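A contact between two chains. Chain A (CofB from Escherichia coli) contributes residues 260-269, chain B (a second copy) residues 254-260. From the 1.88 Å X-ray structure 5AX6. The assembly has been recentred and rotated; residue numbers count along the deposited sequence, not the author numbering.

Chain A (260-269) AADDSGNNLV
Chain B 254-260: MSGPCLA

A strand-turn-strand segment of one CofB chain packs against a loop leading into a strand of a second copy, in a small apolar contact centred on P257(B), with no hydrogen bond crossing between the stretches. Together the two sides bury 290 Å², of which P257(B) alone contributes 94 Å².

In chain A, strand residues 260-261 and 267-269 run antiparallel and are joined by a loop. The pairing is fixed by A260(A) N to V269(A) O at 3.1 Å, V269(A) N to A260(A) O at 2.7 Å and D262(A) N to N267(A) O at 3.2 Å, all backbone hydrogen bonds. A type I beta turn spans D262(A) to G265(A), with D263(A) at phi/psi -74/-7 and S264(A) at -78/-23. G265(A) follows at 84/-7, where a CB would be jammed against the carbonyl oxygen of S264(A); these angles by themselves call for glycine. N266(A), at -100/-30, leads back into extended N267(A), L268(A) and V269(A).

The loop is braced from within by D262(A), chi1 77° (p). Its OD1 accepts hydrogen bonds from S264(A) OG at 2.8 Å and S264(A) N at 3.1 Å, while its OD2 accepts one from N267(A) ND2 at 3.0 Å. S264(A), chi1 p, also uses OG to accept a hydrogen bond from N266(A) N at 3.0 Å. The CA-to-CB bonds of D262(A), S264(A), N266(A) and N267(A) point away from chain B, so this polar network leaves the contact itself to backbone and apolar groups.

Chain B approaches through S255(B) at -110/-2, G256(B) at -91/-177 and P257(B) at -64/160, the proline ring in C-gamma exo pucker; C258(B) to A260(B) then form extended strand. In register, G265(A) CA lies 4.3 Å from G256(B) CA, and N266(A) CA lies 5.7 Å from P257(B) CA. Over this step the chains run in roughly the same sense; beyond it they diverge. The backbones meet closely at the two glycines. An ideal CB on G265(A) would lie 3.4 Å from S255(B) O, without clash; one on G256(B) would sit a tight 3.1 Å from A261(A) CB and, within its own chain, clash with P257(B) CD. As deposited, G265(A) CA is 3.8 Å from S255(B) O.

The CG end of the proline ring faces the backbone of G265(A) to N267(A). P257(B) CG lies 3.7 Å from G265(A) O, 3.5 Å from N266(A) O and 3.6 Å from N267(A) O, so three successive carbonyl oxygens lie on one side of this carbon at van der Waals range. Around it, A261(A) CB packs on P257(B) CD at 3.8 Å, and L268(A) CG meets P257(B) CB at 3.9 Å. Both A261(A) and L268(A) direct CA-to-CB toward chain B.

L268(A), chi1 -78° (m) and chi2 -176° (t), extends the apolar patch to L259(B), its CD1 reaching L259(B) CD1 at 3.9 Å. L259(B) shares the m,t rotamer (-72°, 172°); its CA-to-CB bond points sideways, but the end of the side chain comes nearer to chain A.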

# COMPACT_ATOMS: atom_id res chain seq x y z
N ALA A 260 8.76 0.96 -5.61
CA ALA A 260 9.13 0.99 -7.03
C ALA A 260 8.31 -0.05 -7.78
O ALA A 260 7.86 -1.03 -7.19
CB ALA A 260 10.61 0.73 -7.21
N ALA A 261 8.13 0.17 -9.08
CA ALA A 261 7.37 -0.77 -9.90
C ALA A 261 8.24 -1.96 -10.31
O ALA A 261 9.43 -1.79 -10.55
CB ALA A 261 6.84 -0.07 -11.13
N ASP A 262 7.66 -3.15 -10.43
CA ASP A 262 8.37 -4.23 -11.13
C ASP A 262 8.10 -4.09 -12.63
O ASP A 262 7.40 -3.17 -13.05
CB ASP A 262 7.95 -5.61 -10.60
CG ASP A 262 6.60 -6.07 -11.11
OD1 ASP A 262 5.84 -5.28 -11.72
OD2 ASP A 262 6.28 -7.25 -10.89
N ASP A 263 8.63 -5.01 -13.45
CA ASP A 263 8.52 -4.86 -14.91
C ASP A 263 7.14 -5.14 -15.52
O ASP A 263 6.93 -4.92 -16.71
CB ASP A 263 9.55 -5.76 -15.59
CG ASP A 263 10.98 -5.30 -15.36
OD1 ASP A 263 11.19 -4.06 -15.28
OD2 ASP A 263 11.88 -6.16 -15.27
N SER A 264 6.20 -5.62 -14.73
CA SER A 264 4.92 -6.04 -15.28
C SER A 264 3.97 -4.89 -15.60
O SER A 264 3.05 -5.05 -16.40
CB SER A 264 4.21 -7.00 -14.32
OG SER A 264 3.69 -6.27 -13.23
N GLY A 265 4.16 -3.75 -14.93
CA GLY A 265 3.21 -2.65 -15.04
C GLY A 265 2.01 -2.75 -14.11
O GLY A 265 1.19 -1.82 -14.03
N ASN A 266 1.89 -3.87 -13.40
CA ASN A 266 0.80 -4.07 -12.45
C ASN A 266 1.20 -3.83 -11.01
O ASN A 266 0.37 -3.43 -10.19
CB ASN A 266 0.23 -5.49 -12.57
CG ASN A 266 -0.81 -5.62 -13.66
OD1 ASN A 266 -1.72 -4.79 -13.77
ND2 ASN A 266 -0.68 -6.66 -14.47
N ASN A 267 2.46 -4.10 -10.68
CA ASN A 267 2.90 -4.17 -9.29
C ASN A 267 3.73 -3.00 -8.79
O ASN A 267 4.67 -2.57 -9.46
CB ASN A 267 3.72 -5.46 -9.07
CG ASN A 267 2.91 -6.70 -9.29
OD1 ASN A 267 1.73 -6.76 -8.93
ND2 ASN A 267 3.53 -7.72 -9.89
N LEU A 268 3.37 -2.49 -7.62
CA LEU A 268 4.26 -1.63 -6.83
C LEU A 268 4.85 -2.47 -5.72
O LEU A 268 4.12 -3.19 -5.03
CB LEU A 268 3.52 -0.44 -6.22
CG LEU A 268 3.13 0.80 -7.00
CD1 LEU A 268 2.50 1.81 -6.02
CD2 LEU A 268 4.33 1.39 -7.70
N VAL A 269 6.16 -2.36 -5.53
CA VAL A 269 6.90 -3.21 -4.60
C VAL A 269 7.54 -2.40 -3.48
O VAL A 269 8.27 -1.44 -3.71
CB VAL A 269 8.00 -3.99 -5.33
CG1 VAL A 269 8.61 -5.04 -4.40
CG2 VAL A 269 7.43 -4.63 -6.60
N MET B 254 6.69 6.06 -18.28
CA MET B 254 5.73 6.15 -17.18
C MET B 254 4.66 5.08 -17.36
O MET B 254 3.48 5.39 -17.61
CB MET B 254 5.12 7.56 -17.12
CG MET B 254 4.21 7.76 -15.92
SD MET B 254 3.65 9.47 -15.72
CE MET B 254 3.25 9.87 -17.42
N SER B 255 5.08 3.83 -17.25
CA SER B 255 4.27 2.67 -17.61
C SER B 255 3.82 1.85 -16.40
O SER B 255 3.11 0.86 -16.56
CB SER B 255 5.05 1.75 -18.56
OG SER B 255 5.29 2.39 -19.80
N GLY B 256 4.25 2.25 -15.21
CA GLY B 256 3.94 1.48 -14.02
C GLY B 256 2.64 1.93 -13.38
O GLY B 256 1.97 2.83 -13.90
N PRO B 257 2.29 1.33 -12.24
CA PRO B 257 1.02 1.57 -11.53
C PRO B 257 0.91 3.00 -11.03
O PRO B 257 1.93 3.69 -10.90
CB PRO B 257 1.08 0.60 -10.35
CG PRO B 257 2.12 -0.42 -10.72
CD PRO B 257 3.12 0.32 -11.55
N CYS B 258 -0.32 3.42 -10.75
CA CYS B 258 -0.59 4.77 -10.24
C CYS B 258 -1.35 4.70 -8.94
O CYS B 258 -2.19 3.82 -8.76
CB CYS B 258 -1.39 5.58 -11.25
SG CYS B 258 -0.55 5.77 -12.82
N LEU B 259 -1.05 5.63 -8.04
CA LEU B 259 -1.81 5.85 -6.82
C LEU B 259 -2.50 7.22 -6.86
O LEU B 259 -1.86 8.22 -7.18
CB LEU B 259 -0.90 5.79 -5.59
CG LEU B 259 -0.37 4.44 -5.14
CD1 LEU B 259 0.66 4.67 -4.02
CD2 LEU B 259 -1.52 3.55 -4.65
N ALA B 260 -3.77 7.26 -6.50
CA ALA B 260 -4.52 8.51 -6.39
C ALA B 260 -5.59 8.36 -5.33
O ALA B 260 -6.04 7.25 -5.05
CB ALA B 260 -5.14 8.89 -7.72